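Local coordinates for protein phospholipase A1 (Streptomyces albidoflavus, PDB 4HYQ) that cleaves the sn-1 acyl ester bond of glycerophospholipids, as a phospholipase A1 of the GDSL-like family within the SGNH hydrolase clan, at residues A1-Y5 with W39-P45; M66-S71 with Q127-P133; Q97-I103 with T157-A163. One frame throughout, in Å; residues are numbered along the deposited sequence.

From the N terminus, strand 4-9 leads out into a long connection that contact 1 closes, bringing W39-P45, at the end of helix 35-43, back against A1-Y5 just before strand 47-50. Contact 2 opens in the loop between helix 58-65 and strand 73-79, and closes at the end of helix 117-131. Contact 3 opens inside that span, at the start of helix 99-115, and closes beyond it at the start of helix 158-181, so contacts 2 and 3 cross. Contacts 1 and 2 lie on the same side of the chain's centre, their centres about 17 Å apart; contact 3 is on the opposite side, about 42 Å from contact 1 and about 40 Å from contact 2, centre to centre.

Contact 1: A1-Y5 with W39-P45; sequences AAGGY and WAAANSP
Extended from its first residue, the N terminus runs past the end of helix 35-43 and into strand 4-9, with A1 opposite P45 (CA to CA 4.5 Å). The helix stops at N43, and S44 takes positive phi (45/62), turning the chain into P45. The A1 N donates to N43 O at 3.2 Å and more weakly to S44 O at 3.5 Å, so the terminal amine meets two carbonyls at the helix end. A1 CB points in toward W39 CH2 (4.0 Å) and P45 CB (4.3 Å), while A1 O receives a CA-H...O contact from P45 CA at 3.3 Å. A2 faces away. G3, at phi/psi 85/163, a conformation that suits glycine, bends the chain toward the strand and sets its O 3.8 Å from P45 CB. After G4, Y5 (-113/127, chi1 t) turns its side chain back to the helix: CB lies 3.9 Å from P45 CB, and CD2 4.3 Å from A40 CB. W39, also chi1 t, directs its edge at the Y5 face in a T-shaped stack, with centroids of the two six-membered rings 5.0 Å apart and planes at 68°. The Y5 OH reaches S77 on strand 73-79. Strand 4-9, helix 35-43 and the neighbouring parallel strand 47-50 thus make a beta-alpha-beta crossover, as in the three-layer alpha/beta/alpha fold of SGNH hydrolases.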
loop_
_atom_site.group_PDB
_atom_site.type_symbol
_atom_site.label_atom_id
_atom_site.label_comp_id
_atom_site.label_asym_id
_atom_site.label_seq_id
_atom_site.Cartn_x
_atom_site.Cartn_y
_atom_site.Cartn_z
ATOM N N ALA A 1 0.714 24.488 3.234
ATOM C CA ALA A 1 1.942 23.658 3.056
ATOM C C ALA A 1 2.749 24.156 1.860
ATOM O O ALA A 1 2.273 24.140 0.719
ATOM C CB ALA A 1 1.558 22.191 2.862
ATOM N N ALA A 2 3.969 24.606 2.133
ATOM C CA ALA A 2 4.851 25.116 1.093
ATOM C C ALA A 2 5.298 23.977 0.203
ATOM O O ALA A 2 5.579 22.883 0.686
ATOM C CB ALA A 2 6.064 25.778 1.717
ATOM N N GLY A 3 5.361 24.229 -1.095
ATOM C CA GLY A 3 5.805 23.195 -2.003
ATOM C C GLY A 3 4.723 22.235 -2.448
ATOM O O GLY A 3 3.663 22.121 -1.839
ATOM N N GLY A 4 5.020 21.521 -3.520
ATOM C CA GLY A 4 4.051 20.601 -4.065
ATOM C C GLY A 4 4.047 19.264 -3.379
ATOM O O GLY A 4 5.049 18.824 -2.804
ATOM N N TYR A 5 2.892 18.616 -3.432
ATOM C CA TYR A 5 2.734 17.285 -2.858
ATOM C C TYR A 5 2.495 16.338 -4.029
ATOM O O TYR A 5 1.625 16.598 -4.870
ATOM C CB TYR A 5 1.536 17.265 -1.903
ATOM C CG TYR A 5 1.094 15.875 -1.461
ATOM C CD1 TYR A 5 2.025 14.858 -1.237
ATOM C CD2 TYR A 5 -0.251 15.598 -1.234
ATOM C CE1 TYR A 5 1.623 13.584 -0.796
ATOM C CE2 TYR A 5 -0.665 14.336 -0.780
ATOM C CZ TYR A 5 0.268 13.348 -0.567
ATOM O OH TYR A 5 -0.169 12.135 -0.099
ATOM N N TRP A 39 -5.464 14.335 2.705
ATOM C CA TRP A 39 -4.402 15.182 3.247
ATOM C C TRP A 39 -4.291 16.505 2.488
ATOM O O TRP A 39 -4.157 17.568 3.100
ATOM C CB TRP A 39 -3.053 14.458 3.209
ATOM C CG TRP A 39 -1.960 15.211 3.938
ATOM C CD1 TRP A 39 -1.613 15.093 5.261
ATOM C CD2 TRP A 39 -1.113 16.224 3.392
ATOM N NE1 TRP A 39 -0.599 15.973 5.566
ATOM C CE2 TRP A 39 -0.272 16.681 4.437
ATOM C CE3 TRP A 39 -0.982 16.796 2.120
ATOM C CZ2 TRP A 39 0.683 17.684 4.247
ATOM C CZ3 TRP A 39 -0.031 17.794 1.929
ATOM C CH2 TRP A 39 0.790 18.227 2.992
ATOM N N ALA A 40 -4.348 16.449 1.163
ATOM C CA ALA A 40 -4.235 17.661 0.350
ATOM C C ALA A 40 -5.383 18.637 0.623
ATOM O O ALA A 40 -5.174 19.854 0.659
ATOM C CB ALA A 40 -4.191 17.299 -1.135
ATOM N N ALA A 41 -6.590 18.110 0.813
ATOM C CA ALA A 41 -7.746 18.959 1.085
ATOM C C ALA A 41 -7.594 19.688 2.414
ATOM O O ALA A 41 -7.980 20.849 2.547
ATOM C CB ALA A 41 -9.026 18.117 1.100
ATOM N N ALA A 42 -7.024 19.008 3.397
ATOM C CA ALA A 42 -6.855 19.595 4.719
ATOM C C ALA A 42 -5.618 20.476 4.871
ATOM O O ALA A 42 -5.603 21.397 5.700
ATOM C CB ALA A 42 -6.825 18.493 5.762
ATOM N N ASN A 43 -4.594 20.224 4.063
ATOM C CA ASN A 43 -3.350 20.974 4.199
ATOM C C ASN A 43 -2.966 21.988 3.117
ATOM O O ASN A 43 -1.956 22.681 3.243
ATOM C CB ASN A 43 -2.222 19.974 4.435
ATOM C CG ASN A 43 -2.389 19.229 5.745
ATOM O OD1 ASN A 43 -1.983 19.715 6.801
ATOM N ND2 ASN A 43 -3.013 18.054 5.690
ATOM N N SER A 44 -3.761 22.074 2.058
ATOM C CA SER A 44 -3.523 23.043 0.988
ATOM C C SER A 44 -2.093 23.209 0.471
ATOM O O SER A 44 -1.512 24.295 0.582
ATOM C CB SER A 44 -4.025 24.426 1.428
ATOM O OG SER A 44 -5.350 24.360 1.918
ATOM N N PRO A 45 -1.501 22.144 -0.097
ATOM C CA PRO A 45 -0.138 22.244 -0.625
ATOM C C PRO A 45 -0.143 23.172 -1.843
ATOM O O PRO A 45 -1.189 23.386 -2.448
ATOM C CB PRO A 45 0.194 20.802 -1.005
ATOM C CG PRO A 45 -1.160 20.235 -1.354
ATOM C CD PRO A 45 -2.024 20.775 -0.254
#

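Contact 2: M66-S71 with Q127-P133; sequences MGPLNS and QVRAKAP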
loop_
_atom_site.group_PDB
_atom_site.type_symbol
_atom_site.label_atom_id
_atom_site.label_comp_id
_atom_site.label_asym_id
_atom_site.label_seq_id
_atom_site.Cartn_x
_atom_site.Cartn_y
_atom_site.Cartn_z
ATOM N N MET A 66 6.732 9.486 -12.254
ATOM C CA MET A 66 7.761 10.447 -11.866
ATOM C C MET A 66 7.640 11.867 -12.400
ATOM O O MET A 66 8.243 12.796 -11.861
ATOM C CB MET A 66 9.111 9.891 -12.274
ATOM C CG MET A 66 9.323 8.488 -11.803
ATOM S SD MET A 66 9.703 8.471 -10.068
ATOM C CE MET A 66 11.205 8.071 -10.143
ATOM N N GLY A 67 6.861 12.039 -13.455
ATOM C CA GLY A 67 6.719 13.356 -14.057
ATOM C C GLY A 67 6.489 14.574 -13.175
ATOM O O GLY A 67 7.175 15.591 -13.353
ATOM N N PRO A 68 5.540 14.526 -12.221
ATOM C CA PRO A 68 5.282 15.688 -11.363
ATOM C C PRO A 68 6.352 16.039 -10.333
ATOM O O PRO A 68 6.280 17.096 -9.728
ATOM C CB PRO A 68 3.949 15.370 -10.680
ATOM C CG PRO A 68 3.482 14.054 -11.255
ATOM C CD PRO A 68 4.658 13.389 -11.904
ATOM N N LEU A 69 7.333 15.169 -10.140
ATOM C CA LEU A 69 8.378 15.443 -9.154
ATOM C C LEU A 69 9.336 16.484 -9.703
ATOM O O LEU A 69 9.766 16.383 -10.852
ATOM C CB LEU A 69 9.177 14.175 -8.842
ATOM C CG LEU A 69 8.415 13.003 -8.229
ATOM C CD1 LEU A 69 9.316 11.789 -8.169
ATOM C CD2 LEU A 69 7.921 13.380 -6.853
ATOM N N ASN A 70 9.669 17.481 -8.891
ATOM C CA ASN A 70 10.619 18.495 -9.330
ATOM C C ASN A 70 11.226 19.180 -8.120
ATOM O O ASN A 70 10.966 18.785 -6.976
ATOM C CB ASN A 70 9.962 19.518 -10.276
ATOM C CG ASN A 70 8.733 20.182 -9.678
ATOM O OD1 ASN A 70 8.806 20.856 -8.654
ATOM N ND2 ASN A 70 7.590 19.997 -10.332
ATOM N N SER A 71 12.038 20.200 -8.370
ATOM C CA SER A 71 12.705 20.910 -7.288
ATOM C C SER A 71 11.759 21.642 -6.342
ATOM O O SER A 71 12.151 22.007 -5.229
ATOM C CB SER A 71 13.735 21.885 -7.865
ATOM O OG SER A 71 13.109 22.909 -8.612
ATOM N N GLN A 127 15.566 7.237 -7.559
ATOM C CA GLN A 127 15.083 8.103 -8.631
ATOM C C GLN A 127 14.120 9.167 -8.118
ATOM O O GLN A 127 14.073 10.267 -8.650
ATOM C CB GLN A 127 14.413 7.279 -9.740
ATOM C CG GLN A 127 15.376 6.440 -10.562
ATOM C CD GLN A 127 16.456 7.275 -11.250
ATOM O OE1 GLN A 127 16.176 8.325 -11.846
ATOM N NE2 GLN A 127 17.698 6.803 -11.174
ATOM N N VAL A 128 13.332 8.838 -7.100
ATOM C CA VAL A 128 12.413 9.815 -6.534
ATOM C C VAL A 128 13.242 10.980 -5.977
ATOM O O VAL A 128 12.936 12.145 -6.222
ATOM C CB VAL A 128 11.569 9.202 -5.393
ATOM C CG1 VAL A 128 10.911 10.294 -4.574
ATOM C CG2 VAL A 128 10.503 8.275 -5.986
ATOM N N ARG A 129 14.285 10.645 -5.221
ATOM C CA ARG A 129 15.160 11.657 -4.622
ATOM C C ARG A 129 15.888 12.470 -5.687
ATOM O O ARG A 129 16.081 13.682 -5.537
ATOM C CB ARG A 129 16.190 10.987 -3.694
ATOM C CG ARG A 129 17.225 11.957 -3.118
ATOM C CD ARG A 129 16.516 13.097 -2.409
ATOM N NE ARG A 129 15.951 12.700 -1.114
ATOM C CZ ARG A 129 14.809 13.178 -0.629
ATOM N NH1 ARG A 129 14.088 14.049 -1.331
ATOM N NH2 ARG A 129 14.411 12.836 0.595
ATOM N N ALA A 130 16.286 11.818 -6.772
ATOM C CA ALA A 130 16.992 12.530 -7.831
ATOM C C ALA A 130 16.123 13.601 -8.475
ATOM O O ALA A 130 16.597 14.691 -8.805
ATOM C CB ALA A 130 17.478 11.554 -8.879
ATOM N N LYS A 131 14.838 13.309 -8.641
ATOM C CA LYS A 131 13.928 14.257 -9.272
ATOM C C LYS A 131 13.328 15.292 -8.319
ATOM O O LYS A 131 12.943 16.385 -8.737
ATOM C CB LYS A 131 12.814 13.478 -9.988
ATOM C CG LYS A 131 12.296 14.170 -11.231
ATOM C CD LYS A 131 11.564 13.183 -12.123
ATOM C CE LYS A 131 11.015 13.872 -13.360
ATOM N NZ LYS A 131 10.014 14.899 -13.022
ATOM N N ALA A 132 13.247 14.951 -7.039
ATOM C CA ALA A 132 12.697 15.848 -6.024
ATOM C C ALA A 132 13.697 15.887 -4.861
ATOM O O ALA A 132 13.458 15.333 -3.789
ATOM C CB ALA A 132 11.356 15.332 -5.543
ATOM N N PRO A 133 14.828 16.579 -5.060
ATOM C CA PRO A 133 15.879 16.689 -4.039
ATOM C C PRO A 133 15.472 17.173 -2.653
ATOM O O PRO A 133 16.005 16.702 -1.643
ATOM C CB PRO A 133 16.887 17.657 -4.673
ATOM C CG PRO A 133 16.617 17.583 -6.130
ATOM C CD PRO A 133 15.117 17.456 -6.204
#
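Q127 starts the last turn of helix 117-131, its CB only 3.3 Å from M66 CE. V128 comes next on the inner side: its CG2 is 4.2 Å from M66 SD and its CG1 4.2 Å from L69 CD1. Beneath these side chains lies the sheet, with V128 reaching L8 and L69 reaching V6 and V76. K131 then does the polar work. Its long side chain lies along the M66-L69 type I turn, and NZ donates to M66 O (3.0 Å), G67 O (2.9 Å) and L69 O (2.6 Å), gathering three carbonyls of one tight bend around a single ammonium. A132, the first residue out of the helix, sets its CB 4.1 Å from L69 CB, and its CA makes a CA-H...O contact to N70 O at 3.5 Å. P133 CD comes within 4.4 Å of S71 CA. A helix end is so joined to the loop entering strand 73-79, beside strand 136-140, in the parallel-sheet alpha/beta/alpha architecture of the SGNH fold.

Contact 3: Q97-I103 with T157-A163; sequences QSEANCI and TEGERTA
Two long helices of this SGNH hydrolase, 99-115 and 158-181, pack side by side at their N-terminal ends, a near-parallel pair with a capping box on one member, centred about 22 Å from the chain's centre. The axes of the short segments 99-103 and 158-163 approach to 9.6 Å and their directions differ by 8°. The register pairs E99 with E160 (CA to CA 6.2 Å) and I103 with A163 (6.5 Å), one turn further on. Each helix has an N-cap, an extended residue (phi/psi -85/166 for S98, -81/160 for T157) whose chi1 p turns the hydroxyl back onto the helix. S98 OG accepts from N101 N at 3.1 Å; T157 OG1 accepts from E160 N at 3.2 Å, and E160 OE1 accepts from T157 N at 3.1 Å, completing the box. E160 (chi1 m, chi2 t) sends OE2, the oxygen not used in the box, across to helix 99-115, 3.3 Å from E99 CA and 3.4 Å from C102 CB. The C102 sulfur is disulfide-bonded to C94, tying helix 99-115 to helix 87-96. One turn on, I103 (chi1 m, chi2 m) brings CD1 to A163 CB at 3.5 Å and G159 O at 3.8 Å. G159 CA lies 3.6 Å from E99 OE2, and a CB there would clash with that carboxylate. E99, in the first turn of helix 99-115 with chi1 and chi2 both t, ties that helix to the N-cap of helix 158-181: T157 OG1 donates to its OE1 at 2.7 Å, and one water donates to the same OE1 at 3.1 Å while accepting from G159 N at 3.0 Å.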
loop_
_atom_site.group_PDB
_atom_site.type_symbol
_atom_site.label_atom_id
_atom_site.label_comp_id
_atom_site.label_asym_id
_atom_site.label_seq_id
_atom_site.Cartn_x
_atom_site.Cartn_y
_atom_site.Cartn_z
ATOM N N GLN A 97 -7.354 -22.281 -3.907
ATOM C CA GLN A 97 -6.683 -23.579 -3.842
ATOM C C GLN A 97 -6.591 -24.136 -2.416
ATOM O O GLN A 97 -7.298 -23.670 -1.519
ATOM C CB GLN A 97 -5.306 -23.480 -4.518
ATOM C CG GLN A 97 -5.399 -22.891 -5.933
ATOM C CD GLN A 97 -4.099 -22.975 -6.716
ATOM O OE1 GLN A 97 -3.083 -23.427 -6.200
ATOM N NE2 GLN A 97 -4.137 -22.551 -7.979
ATOM N N SER A 98 -5.746 -25.138 -2.201
ATOM C CA SER A 98 -5.630 -25.755 -0.877
ATOM C C SER A 98 -4.667 -25.006 0.032
ATOM O O SER A 98 -3.884 -24.181 -0.430
ATOM C CB SER A 98 -5.134 -27.194 -1.007
ATOM O OG SER A 98 -3.725 -27.210 -1.206
ATOM N N GLU A 99 -4.716 -25.317 1.324
ATOM C CA GLU A 99 -3.826 -24.673 2.278
ATOM C C GLU A 99 -2.370 -24.887 1.859
ATOM O O GLU A 99 -1.558 -23.966 1.928
ATOM C CB GLU A 99 -4.052 -25.223 3.691
ATOM C CG GLU A 99 -3.269 -24.452 4.752
ATOM C CD GLU A 99 -3.692 -24.779 6.174
ATOM O OE1 GLU A 99 -4.895 -25.008 6.409
ATOM O OE2 GLU A 99 -2.818 -24.785 7.064
ATOM N N ALA A 100 -2.048 -26.101 1.416
ATOM C CA ALA A 100 -0.702 -26.435 0.979
ATOM C C ALA A 100 -0.268 -25.567 -0.194
ATOM O O ALA A 100 0.876 -25.099 -0.249
ATOM C CB ALA A 100 -0.630 -27.894 0.578
ATOM N N ASN A 101 -1.176 -25.371 -1.142
ATOM C CA ASN A 101 -0.879 -24.557 -2.313
ATOM C C ASN A 101 -0.645 -23.124 -1.872
ATOM O O ASN A 101 0.211 -22.426 -2.421
ATOM C CB ASN A 101 -2.037 -24.558 -3.308
ATOM C CG ASN A 101 -2.289 -25.919 -3.936
ATOM O OD1 ASN A 101 -1.359 -26.633 -4.343
ATOM N ND2 ASN A 101 -3.551 -26.273 -4.045
ATOM N N CYS A 102 -1.438 -22.681 -0.901
ATOM C CA CYS A 102 -1.329 -21.325 -0.385
ATOM C C CYS A 102 0.038 -21.093 0.244
ATOM O O CYS A 102 0.704 -20.104 -0.067
ATOM C CB CYS A 102 -2.435 -21.060 0.640
ATOM S SG CYS A 102 -2.383 -19.444 1.494
ATOM N N ILE A 103 0.461 -22.014 1.106
ATOM C CA ILE A 103 1.759 -21.894 1.783
ATOM C C ILE A 103 2.916 -21.846 0.805
ATOM O O ILE A 103 3.817 -21.002 0.926
ATOM C CB ILE A 103 2.001 -23.073 2.747
ATOM C CG1 ILE A 103 0.867 -23.149 3.770
ATOM C CG2 ILE A 103 3.360 -22.933 3.415
ATOM C CD1 ILE A 103 0.587 -21.865 4.509
ATOM N N THR A 157 -8.085 -20.481 6.426
ATOM C CA THR A 157 -7.714 -21.298 7.563
ATOM C C THR A 157 -6.679 -20.513 8.363
ATOM O O THR A 157 -6.027 -19.592 7.847
ATOM C CB THR A 157 -7.106 -22.659 7.132
ATOM O OG1 THR A 157 -5.810 -22.439 6.560
ATOM C CG2 THR A 157 -8.027 -23.323 6.091
ATOM N N GLU A 158 -6.530 -20.890 9.628
ATOM C CA GLU A 158 -5.572 -20.260 10.507
ATOM C C GLU A 158 -4.172 -20.341 9.920
ATOM O O GLU A 158 -3.429 -19.359 9.937
ATOM C CB GLU A 158 -5.598 -20.937 11.882
ATOM C CG GLU A 158 -4.436 -20.545 12.808
ATOM C CD GLU A 158 -4.507 -21.235 14.170
ATOM O OE1 GLU A 158 -5.455 -20.952 14.939
ATOM O OE2 GLU A 158 -3.618 -22.065 14.475
ATOM N N GLY A 159 -3.816 -21.516 9.407
ATOM C CA GLY A 159 -2.500 -21.687 8.828
ATOM C C GLY A 159 -2.253 -20.732 7.674
ATOM O O GLY A 159 -1.139 -20.225 7.516
ATOM N N GLU A 160 -3.283 -20.485 6.866
ATOM C CA GLU A 160 -3.152 -19.583 5.717
ATOM C C GLU A 160 -3.058 -18.135 6.184
ATOM O O GLU A 160 -2.251 -17.356 5.662
ATOM C CB GLU A 160 -4.336 -19.763 4.754
ATOM C CG GLU A 160 -4.323 -21.111 4.036
ATOM C CD GLU A 160 -5.566 -21.355 3.197
ATOM O OE1 GLU A 160 -6.681 -21.130 3.700
ATOM O OE2 GLU A 160 -5.429 -21.784 2.034
ATOM N N ARG A 161 -3.876 -17.778 7.170
ATOM C CA ARG A 161 -3.850 -16.424 7.713
ATOM C C ARG A 161 -2.488 -16.126 8.329
ATOM O O ARG A 161 -1.961 -15.029 8.197
ATOM C CB ARG A 161 -4.904 -16.256 8.791
ATOM C CG ARG A 161 -6.309 -16.283 8.287
ATOM C CD ARG A 161 -7.214 -15.987 9.437
ATOM N NE ARG A 161 -8.448 -16.735 9.329
ATOM C CZ ARG A 161 -9.349 -16.818 10.299
ATOM N NH1 ARG A 161 -9.149 -16.193 11.456
ATOM N NH2 ARG A 161 -10.445 -17.529 10.106
ATOM N N THR A 162 -1.932 -17.113 9.018
ATOM C CA THR A 162 -0.632 -16.964 9.654
ATOM C C THR A 162 0.460 -16.746 8.619
ATOM O O THR A 162 1.340 -15.894 8.784
ATOM C CB THR A 162 -0.297 -18.212 10.483
ATOM O OG1 THR A 162 -1.229 -18.313 11.568
ATOM C CG2 THR A 162 1.107 -18.139 11.012
ATOM N N ALA A 163 0.391 -17.519 7.546
ATOM C CA ALA A 163 1.367 -17.436 6.478
ATOM C C ALA A 163 1.276 -16.091 5.777
ATOM O O ALA A 163 2.293 -15.464 5.491
ATOM C CB ALA A 163 1.142 -18.570 5.484
HETATM O O HOH W 1 -5.292 -24.141 9.398
#